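Local coordinates for protein glycerol-3-phosphate dehydrogenase [NAD(+)] 1 (Saccharomyces cerevisiae, PDB 4FGW) that interconverts dihydroxyacetone phosphate and sn-glycerol 3-phosphate with NADH/NAD(+), supplying yeast with the glycerol that protects cells against hyperosmotic stress, at residues K33-T38 with V118-F123; A54-G59 with F222-F227; V198-P203 with K211-K216. All coordinates share one frame; numbering follows the deposited sequence.

Contact 1. Residues K33-T38 with V118-F123; sequences KPFKVT and VDIIVF
The backbone of K36 is held by both the side chain and the backbone N-H of D119. The K36 N-H points almost straight at D119 OD2 (K36 N to D119 OD2 2.9 Å, 178° at the hydrogen), meeting the anti lone pair of that carboxylate oxygen. In return, K36 O receives two donors: D119 N at 3.0 Å and I120 N at 3.1 Å. CG of D119 stands anti to its own carbonyl carbon (chi1 -64°), which leads the carboxylate toward K36 N, beside the backbone of strand 35-40. D119 CB meets the edge of the F35 ring, 3.8 Å from F35 CD1. Beyond this entry point the pairing becomes a regular parallel ladder, in which T38 N donates to I120 O (3.0 Å) and V122 N to T38 O (2.8 Å). The side chains of V37 and I120 share one face of the sheet, where V37 CG1 lies 4.0 Å from V122 CG2 and I120 CD1 rests 3.7 Å from F35 CB. Helices 44-59 and 215-222 pack over this face through V53, C57 and L221. On the T38 and I121 face, V118 CG2 packs against the T38 side chain, whose OG1 is hydrogen-bonded to S114 O. Two adjacent central strands are thus zipped together as in a Rossmann fold, and strand 35-40 runs on to the glycine-rich segment (G41, G43, G46) at the turn and start of helix 44-59, which probably binds NAD(+).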
loop_
_atom_site.group_PDB
_atom_site.type_symbol
_atom_site.label_atom_id
_atom_site.label_comp_id
_atom_site.label_asym_id
_atom_site.label_seq_id
_atom_site.Cartn_x
_atom_site.Cartn_y
_atom_site.Cartn_z
ATOM N N LYS A 33 -5.750 -10.240 41.609
ATOM C CA LYS A 33 -6.777 -10.551 40.614
ATOM C C LYS A 33 -6.747 -9.615 39.382
ATOM O O LYS A 33 -6.510 -10.138 38.287
ATOM C CB LYS A 33 -8.178 -10.701 41.264
ATOM C CG LYS A 33 -9.350 -10.906 40.300
ATOM C CD LYS A 33 -9.373 -12.282 39.629
ATOM C CE LYS A 33 -10.543 -12.440 38.685
ATOM N NZ LYS A 33 -10.531 -11.434 37.584
ATOM N N PRO A 34 -6.944 -8.266 39.485
ATOM C CA PRO A 34 -6.849 -7.428 38.267
ATOM C C PRO A 34 -5.395 -7.255 37.835
ATOM O O PRO A 34 -4.482 -7.447 38.647
ATOM C CB PRO A 34 -7.487 -6.092 38.683
ATOM C CG PRO A 34 -7.999 -6.298 40.099
ATOM C CD PRO A 34 -7.215 -7.430 40.670
ATOM N N PHE A 35 -5.175 -6.923 36.557
ATOM C CA PHE A 35 -3.826 -6.785 36.008
ATOM C C PHE A 35 -3.158 -5.436 36.245
ATOM O O PHE A 35 -3.659 -4.402 35.802
ATOM C CB PHE A 35 -3.775 -7.190 34.524
ATOM C CG PHE A 35 -4.268 -8.588 34.227
ATOM C CD1 PHE A 35 -3.589 -9.704 34.715
ATOM C CD2 PHE A 35 -5.399 -8.792 33.446
ATOM C CE1 PHE A 35 -4.051 -10.998 34.448
ATOM C CE2 PHE A 35 -5.861 -10.087 33.176
ATOM C CZ PHE A 35 -5.182 -11.181 33.676
ATOM N N LYS A 36 -2.018 -5.458 36.955
ATOM C CA LYS A 36 -1.206 -4.276 37.236
ATOM C C LYS A 36 -0.282 -4.063 36.032
ATOM O O LYS A 36 0.411 -4.997 35.619
ATOM C CB LYS A 36 -0.409 -4.473 38.531
ATOM C CG LYS A 36 -0.280 -3.206 39.369
ATOM C CD LYS A 36 0.233 -3.496 40.782
ATOM C CE LYS A 36 -0.880 -3.713 41.783
ATOM N NZ LYS A 36 -0.351 -3.923 43.156
ATOM N N VAL A 37 -0.318 -2.859 35.431
ATOM C CA VAL A 37 0.475 -2.547 34.233
ATOM C C VAL A 37 1.590 -1.530 34.513
ATOM O O VAL A 37 1.349 -0.498 35.144
ATOM C CB VAL A 37 -0.399 -2.124 33.012
ATOM C CG1 VAL A 37 0.367 -2.285 31.696
ATOM C CG2 VAL A 37 -1.713 -2.903 32.953
ATOM N N THR A 38 2.807 -1.829 34.028
ATOM C CA THR A 38 3.980 -0.960 34.127
ATOM C C THR A 38 4.590 -0.742 32.741
ATOM O O THR A 38 4.757 -1.690 31.971
ATOM C CB THR A 38 4.995 -1.488 35.162
ATOM O OG1 THR A 38 4.387 -1.496 36.457
ATOM C CG2 THR A 38 6.287 -0.663 35.212
ATOM N N VAL A 118 4.011 -6.987 39.153
ATOM C CA VAL A 118 3.377 -6.342 38.066
ATOM C C VAL A 118 3.016 -7.530 37.231
ATOM O O VAL A 118 3.682 -8.543 37.272
ATOM C CB VAL A 118 4.409 -5.530 37.332
ATOM C CG1 VAL A 118 5.354 -6.445 36.633
ATOM C CG2 VAL A 118 3.783 -4.561 36.401
ATOM N N ASP A 119 1.956 -7.395 36.465
ATOM C CA ASP A 119 1.400 -8.484 35.673
ATOM C C ASP A 119 1.798 -8.296 34.217
ATOM O O ASP A 119 2.238 -9.255 33.581
ATOM C CB ASP A 119 -0.125 -8.574 35.835
ATOM C CG ASP A 119 -0.556 -8.912 37.245
ATOM O OD1 ASP A 119 -0.383 -10.082 37.654
ATOM O OD2 ASP A 119 -1.062 -8.008 37.943
ATOM N N ILE A 120 1.664 -7.054 33.695
ATOM C CA ILE A 120 1.987 -6.717 32.306
ATOM C C ILE A 120 3.068 -5.632 32.223
ATOM O O ILE A 120 2.890 -4.541 32.774
ATOM C CB ILE A 120 0.713 -6.334 31.481
ATOM C CG1 ILE A 120 -0.449 -7.349 31.689
ATOM C CG2 ILE A 120 1.047 -6.160 29.980
ATOM C CD1 ILE A 120 -1.862 -6.817 31.373
ATOM N N ILE A 121 4.177 -5.928 31.518
ATOM C CA ILE A 121 5.246 -4.954 31.278
ATOM C C ILE A 121 5.188 -4.507 29.815
ATOM O O ILE A 121 5.190 -5.344 28.909
ATOM C CB ILE A 121 6.678 -5.417 31.696
ATOM C CG1 ILE A 121 6.759 -5.734 33.204
ATOM C CG2 ILE A 121 7.722 -4.345 31.326
ATOM C CD1 ILE A 121 8.063 -6.417 33.674
ATOM N N VAL A 122 5.120 -3.187 29.593
ATOM C CA VAL A 122 5.107 -2.602 28.252
ATOM C C VAL A 122 6.490 -1.955 28.073
ATOM O O VAL A 122 6.794 -0.969 28.747
ATOM C CB VAL A 122 3.935 -1.605 28.037
ATOM C CG1 VAL A 122 3.935 -1.057 26.612
ATOM C CG2 VAL A 122 2.592 -2.253 28.357
ATOM N N PHE A 123 7.364 -2.565 27.252
ATOM C CA PHE A 123 8.708 -2.023 27.029
ATOM C C PHE A 123 8.636 -0.984 25.936
ATOM O O PHE A 123 8.153 -1.271 24.837
ATOM C CB PHE A 123 9.707 -3.121 26.654
ATOM C CG PHE A 123 10.019 -4.084 27.768
ATOM C CD1 PHE A 123 9.330 -5.287 27.880
ATOM C CD2 PHE A 123 11.011 -3.797 28.701
ATOM C CE1 PHE A 123 9.637 -6.187 28.905
ATOM C CE2 PHE A 123 11.311 -4.695 29.725
ATOM C CZ PHE A 123 10.628 -5.887 29.816
#

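Contact 2. Residues A54-G59 with F222-F227; sequences AENCKG and FHRPYF
E55 OE1 accepts one firm bond each from R224 and Y226. The salt bridge is led by R224 NE, 2.7 Å from E55 OE1; E55 OE1 lies near the guanidinium plane and accepts from R224 NE on its anti lone pair, and R224 NH2 adds a weak bond to the same oxygen. Carboxylate and guanidinium planes stand 71° apart, and E55 CB sits over a guanidinium face. The hydroxyl bond comes tip to tip, Y226 OH donating to E55 OE1 at 2.6 Å on the syn side. Such convergence probably keeps E55 ionised, and its OE2 forms a further salt bridge with K51. E55 and N56 belong to helix 44-59, the helix that follows the glycine-rich turn in this Rossmann domain, whereas R224 to F227 form a type I turn between helix 215-222 and strand 227-232. Amide bonding supplies the next link: N56 ND2 donates to H223 O at 3.2 Å, from above the carbonyl plane, and also to L221 O, so it ties down the end of helix 215-222. N56 OD1 receives a weak bond from R224 NH1, 3.4 Å away. Van der Waals packing sets the methylene R224 CD 3.4 Å from N56 ND2 as the two side chains pass in opposite directions.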
loop_
_atom_site.group_PDB
_atom_site.type_symbol
_atom_site.label_atom_id
_atom_site.label_comp_id
_atom_site.label_asym_id
_atom_site.label_seq_id
_atom_site.Cartn_x
_atom_site.Cartn_y
_atom_site.Cartn_z
ATOM N N ALA A 54 -3.136 3.929 30.754
ATOM C CA ALA A 54 -3.782 4.528 31.936
ATOM C C ALA A 54 -5.260 4.859 31.704
ATOM O O ALA A 54 -6.071 4.725 32.626
ATOM C CB ALA A 54 -3.024 5.765 32.402
ATOM N N GLU A 55 -5.603 5.277 30.471
ATOM C CA GLU A 55 -6.970 5.590 30.048
ATOM C C GLU A 55 -7.833 4.324 30.073
ATOM O O GLU A 55 -8.977 4.370 30.533
ATOM C CB GLU A 55 -6.966 6.189 28.629
ATOM C CG GLU A 55 -6.661 7.677 28.584
ATOM C CD GLU A 55 -6.319 8.234 27.215
ATOM O OE1 GLU A 55 -6.669 7.593 26.198
ATOM O OE2 GLU A 55 -5.701 9.321 27.158
ATOM N N ASN A 56 -7.270 3.197 29.592
ATOM C CA ASN A 56 -7.945 1.903 29.542
ATOM C C ASN A 56 -8.063 1.214 30.897
ATOM O O ASN A 56 -9.060 0.530 31.128
ATOM C CB ASN A 56 -7.323 0.995 28.488
ATOM C CG ASN A 56 -7.663 1.399 27.078
ATOM O OD1 ASN A 56 -8.790 1.793 26.763
ATOM N ND2 ASN A 56 -6.702 1.275 26.185
ATOM N N CYS A 57 -7.068 1.403 31.794
ATOM C CA CYS A 57 -7.088 0.849 33.157
ATOM C C CYS A 57 -8.241 1.460 33.950
ATOM O O CYS A 57 -8.936 0.741 34.664
ATOM C CB CYS A 57 -5.748 1.046 33.858
ATOM S SG CYS A 57 -4.424 -0.017 33.227
ATOM N N LYS A 58 -8.481 2.774 33.759
ATOM C CA LYS A 58 -9.595 3.518 34.349
ATOM C C LYS A 58 -10.915 3.063 33.691
ATOM O O LYS A 58 -11.949 3.018 34.358
ATOM C CB LYS A 58 -9.390 5.031 34.144
ATOM C CG LYS A 58 -9.419 5.847 35.434
ATOM C CD LYS A 58 -10.785 6.474 35.700
ATOM C CE LYS A 58 -10.778 7.307 36.959
ATOM N NZ LYS A 58 -12.134 7.809 37.307
ATOM N N GLY A 59 -10.842 2.721 32.400
ATOM C CA GLY A 59 -11.965 2.251 31.594
ATOM C C GLY A 59 -12.385 0.814 31.846
ATOM O O GLY A 59 -13.531 0.453 31.561
ATOM N N PHE A 222 -4.916 -1.706 24.901
ATOM C CA PHE A 222 -4.413 -0.717 23.955
ATOM C C PHE A 222 -5.443 0.023 23.108
ATOM O O PHE A 222 -5.170 1.157 22.703
ATOM C CB PHE A 222 -3.298 -1.324 23.089
ATOM C CG PHE A 222 -2.115 -1.864 23.860
ATOM C CD1 PHE A 222 -1.177 -1.003 24.425
ATOM C CD2 PHE A 222 -1.928 -3.235 24.010
ATOM C CE1 PHE A 222 -0.076 -1.502 25.118
ATOM C CE2 PHE A 222 -0.826 -3.735 24.709
ATOM C CZ PHE A 222 0.088 -2.865 25.262
ATOM N N HIS A 223 -6.600 -0.607 22.806
ATOM C CA HIS A 223 -7.622 0.015 21.954
ATOM C C HIS A 223 -8.232 1.283 22.538
ATOM O O HIS A 223 -8.644 1.310 23.703
ATOM C CB HIS A 223 -8.710 -0.982 21.524
ATOM C CG HIS A 223 -9.606 -0.454 20.443
ATOM N ND1 HIS A 223 -9.322 -0.658 19.109
ATOM C CD2 HIS A 223 -10.734 0.288 20.540
ATOM C CE1 HIS A 223 -10.287 -0.048 18.439
ATOM N NE2 HIS A 223 -11.154 0.541 19.257
ATOM N N ARG A 224 -8.280 2.336 21.709
ATOM C CA ARG A 224 -8.867 3.640 22.034
ATOM C C ARG A 224 -9.693 4.083 20.815
ATOM O O ARG A 224 -9.389 3.621 19.714
ATOM C CB ARG A 224 -7.767 4.696 22.333
ATOM C CG ARG A 224 -6.818 4.392 23.499
ATOM C CD ARG A 224 -7.490 4.270 24.866
ATOM N NE ARG A 224 -8.111 5.517 25.319
ATOM C CZ ARG A 224 -9.391 5.645 25.651
ATOM N NH1 ARG A 224 -10.209 4.601 25.591
ATOM N NH2 ARG A 224 -9.863 6.817 26.049
ATOM N N PRO A 225 -10.695 4.987 20.945
ATOM C CA PRO A 225 -11.438 5.432 19.745
ATOM C C PRO A 225 -10.545 6.125 18.700
ATOM O O PRO A 225 -10.797 6.010 17.497
ATOM C CB PRO A 225 -12.505 6.377 20.313
ATOM C CG PRO A 225 -12.625 5.997 21.773
ATOM C CD PRO A 225 -11.225 5.632 22.167
ATOM N N TYR A 226 -9.479 6.806 19.166
ATOM C CA TYR A 226 -8.482 7.508 18.352
ATOM C C TYR A 226 -7.261 6.616 18.017
ATOM O O TYR A 226 -6.332 7.069 17.350
ATOM C CB TYR A 226 -8.023 8.795 19.078
ATOM C CG TYR A 226 -7.307 8.547 20.393
ATOM C CD1 TYR A 226 -5.936 8.297 20.429
ATOM C CD2 TYR A 226 -7.994 8.592 21.604
ATOM C CE1 TYR A 226 -5.272 8.072 21.635
ATOM C CE2 TYR A 226 -7.338 8.376 22.818
ATOM C CZ TYR A 226 -5.977 8.118 22.828
ATOM O OH TYR A 226 -5.322 7.901 24.019
ATOM N N PHE A 227 -7.232 5.383 18.526
ATOM C CA PHE A 227 -6.101 4.470 18.328
ATOM C C PHE A 227 -6.624 3.053 18.155
ATOM O O PHE A 227 -6.752 2.311 19.143
ATOM C CB PHE A 227 -5.147 4.579 19.543
ATOM C CG PHE A 227 -3.782 3.945 19.427
ATOM C CD1 PHE A 227 -2.918 4.292 18.389
ATOM C CD2 PHE A 227 -3.316 3.083 20.414
ATOM C CE1 PHE A 227 -1.631 3.755 18.321
ATOM C CE2 PHE A 227 -2.026 2.555 20.346
ATOM C CZ PHE A 227 -1.187 2.908 19.309
#

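Contact 3. Residues V198-P203 with K211-K216; sequences VAYHIP and KDVDHK
With CG anti to its carbonyl carbon (chi1 -68°), H215 has CG placed so that its ring can reach the backbone of Y200, while Y200, its CG anti to the backbone N (chi1 -180°), brings its ring alongside V213. The imidazole makes the direct polar link: H215 NE2 donates to Y200 O at 2.7 Å, nearly straight at 170°, with the acceptor in the ring plane. I202 then closes over one face of the same ring in a CH-pi contact, I202 CD1 lying 3.7 Å from H215 NE2. One residue therefore uses its edge for hydrogen bonding and its face for apolar packing. These groups belong to the beta-alpha-beta unit made of strand 194-199, helix 215-222 and strand 227-232, and they join the chain leaving the first strand to the start of the helix. D214 occupies the N-cap position there, its OD1 accepting from V217 N. Just before the cap, V213 CG2 lies over a face of the Y200 ring, 4.2 Å from Y200 CE2. A water at the ring's edge continues the link, 2.7 Å from Y200 OH, and donates to V213 O at 2.6 Å and, weakly, to D212 OD2. That carboxylate oxygen also accepts from V213 N (V213 N to D212 OD2 2.7 Å), while D212 OD1 forms salt bridges with R207 and R146.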
loop_
_atom_site.group_PDB
_atom_site.type_symbol
_atom_site.label_atom_id
_atom_site.label_comp_id
_atom_site.label_asym_id
_atom_site.label_seq_id
_atom_site.Cartn_x
_atom_site.Cartn_y
_atom_site.Cartn_z
ATOM N N VAL A 198 -1.016 -5.273 17.536
ATOM C CA VAL A 198 -0.466 -5.870 18.739
ATOM C C VAL A 198 -0.382 -7.364 18.419
ATOM O O VAL A 198 -1.389 -7.975 18.054
ATOM C CB VAL A 198 -1.266 -5.581 20.042
ATOM C CG1 VAL A 198 -0.619 -6.283 21.241
ATOM C CG2 VAL A 198 -1.368 -4.085 20.306
ATOM N N ALA A 199 0.828 -7.937 18.505
ATOM C CA ALA A 199 1.045 -9.361 18.249
ATOM C C ALA A 199 1.532 -10.059 19.496
ATOM O O ALA A 199 2.400 -9.539 20.193
ATOM C CB ALA A 199 2.020 -9.557 17.110
ATOM N N TYR A 200 0.960 -11.230 19.796
ATOM C CA TYR A 200 1.309 -12.009 20.987
ATOM C C TYR A 200 0.900 -13.464 20.799
ATOM O O TYR A 200 -0.254 -13.749 20.463
ATOM C CB TYR A 200 0.610 -11.402 22.222
ATOM C CG TYR A 200 0.875 -12.085 23.543
ATOM C CD1 TYR A 200 1.988 -11.751 24.311
ATOM C CD2 TYR A 200 -0.037 -12.991 24.077
ATOM C CE1 TYR A 200 2.217 -12.350 25.549
ATOM C CE2 TYR A 200 0.180 -13.594 25.315
ATOM C CZ TYR A 200 1.311 -13.273 26.046
ATOM O OH TYR A 200 1.527 -13.872 27.265
ATOM N N HIS A 201 1.853 -14.379 20.995
ATOM C CA HIS A 201 1.587 -15.812 20.931
ATOM C C HIS A 201 1.180 -16.222 22.331
ATOM O O HIS A 201 1.945 -16.000 23.277
ATOM C CB HIS A 201 2.835 -16.610 20.500
ATOM C CG HIS A 201 3.215 -16.421 19.065
ATOM N ND1 HIS A 201 4.374 -15.748 18.707
ATOM C CD2 HIS A 201 2.579 -16.825 17.938
ATOM C CE1 HIS A 201 4.407 -15.764 17.385
ATOM N NE2 HIS A 201 3.344 -16.395 16.876
ATOM N N ILE A 202 -0.040 -16.773 22.476
ATOM C CA ILE A 202 -0.535 -17.255 23.765
ATOM C C ILE A 202 0.387 -18.417 24.170
ATOM O O ILE A 202 0.594 -19.325 23.360
ATOM C CB ILE A 202 -2.044 -17.636 23.704
ATOM C CG1 ILE A 202 -2.923 -16.377 23.620
ATOM C CG2 ILE A 202 -2.466 -18.501 24.902
ATOM C CD1 ILE A 202 -3.719 -16.316 22.411
ATOM N N PRO A 203 1.031 -18.350 25.360
ATOM C CA PRO A 203 1.979 -19.411 25.738
ATOM C C PRO A 203 1.350 -20.687 26.297
ATOM O O PRO A 203 0.140 -20.755 26.514
ATOM C CB PRO A 203 2.882 -18.718 26.763
ATOM C CG PRO A 203 2.015 -17.696 27.392
ATOM C CD PRO A 203 0.940 -17.312 26.409
ATOM N N LYS A 211 -6.863 -14.167 35.068
ATOM C CA LYS A 211 -5.676 -14.782 35.669
ATOM C C LYS A 211 -4.445 -14.583 34.786
ATOM O O LYS A 211 -3.344 -14.387 35.303
ATOM C CB LYS A 211 -5.915 -16.283 35.928
ATOM C CG LYS A 211 -7.029 -16.581 36.927
ATOM C CD LYS A 211 -7.408 -18.059 36.934
ATOM C CE LYS A 211 -8.654 -18.339 37.744
ATOM N NZ LYS A 211 -8.451 -18.096 39.198
ATOM N N ASP A 212 -4.636 -14.631 33.457
ATOM C CA ASP A 212 -3.571 -14.451 32.471
ATOM C C ASP A 212 -4.022 -13.570 31.302
ATOM O O ASP A 212 -5.218 -13.325 31.128
ATOM C CB ASP A 212 -3.082 -15.819 31.957
ATOM C CG ASP A 212 -1.621 -15.882 31.541
ATOM O OD1 ASP A 212 -1.056 -16.990 31.539
ATOM O OD2 ASP A 212 -1.046 -14.820 31.209
ATOM N N VAL A 213 -3.054 -13.098 30.503
ATOM C CA VAL A 213 -3.314 -12.258 29.343
ATOM C C VAL A 213 -3.531 -13.063 28.059
ATOM O O VAL A 213 -2.779 -13.993 27.758
ATOM C CB VAL A 213 -2.415 -10.979 29.192
ATOM C CG1 VAL A 213 -1.342 -10.885 30.274
ATOM C CG2 VAL A 213 -1.812 -10.828 27.791
ATOM N N ASP A 214 -4.605 -12.715 27.346
ATOM C CA ASP A 214 -5.001 -13.271 26.062
ATOM C C ASP A 214 -5.196 -12.083 25.110
ATOM O O ASP A 214 -4.881 -10.949 25.484
ATOM C CB ASP A 214 -6.279 -14.142 26.193
ATOM C CG ASP A 214 -7.462 -13.542 26.945
ATOM O OD1 ASP A 214 -7.556 -12.294 27.016
ATOM O OD2 ASP A 214 -8.318 -14.321 27.424
ATOM N N HIS A 215 -5.710 -12.328 23.898
ATOM C CA HIS A 215 -5.927 -11.271 22.911
ATOM C C HIS A 215 -7.019 -10.284 23.297
ATOM O O HIS A 215 -6.950 -9.128 22.887
ATOM C CB HIS A 215 -6.146 -11.863 21.516
ATOM C CG HIS A 215 -4.920 -12.512 20.950
ATOM N ND1 HIS A 215 -4.961 -13.195 19.753
ATOM C CD2 HIS A 215 -3.654 -12.551 21.432
ATOM C CE1 HIS A 215 -3.731 -13.637 19.552
ATOM N NE2 HIS A 215 -2.912 -13.272 20.537
ATOM N N LYS A 216 -7.994 -10.721 24.112
ATOM C CA LYS A 216 -9.089 -9.885 24.612
ATOM C C LYS A 216 -8.549 -8.828 25.584
ATOM O O LYS A 216 -8.936 -7.661 25.495
ATOM C CB LYS A 216 -10.179 -10.742 25.286
ATOM C CG LYS A 216 -11.046 -11.534 24.304
ATOM C CD LYS A 216 -12.542 -11.419 24.610
ATOM C CE LYS A 216 -13.061 -12.462 25.576
ATOM N NZ LYS A 216 -14.533 -12.350 25.766
HETATM O O HOH W 1 -0.568 -15.336 28.261
#

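The three contacts illustrate how bonding chemistry follows position in one domain. Contact 1 is buried and belongs to the sheet, so backbone hydrogen bonds and aliphatic packing dominate; contacts 2 and 3 are partly buried, lie where helices begin or end, and rely on side-chain polar groups. Contacts 2 and 3 hold opposite ends of helix 215-222, the charged cluster near its C-terminus and the histidine and water near its start, and they meet where F222 packs on V198. Contact 1 touches both: V122 reaches F222 and V37 reaches C57 of contact 2, whereas I120 packs on V213 and F35 meets the D212 backbone of contact 3.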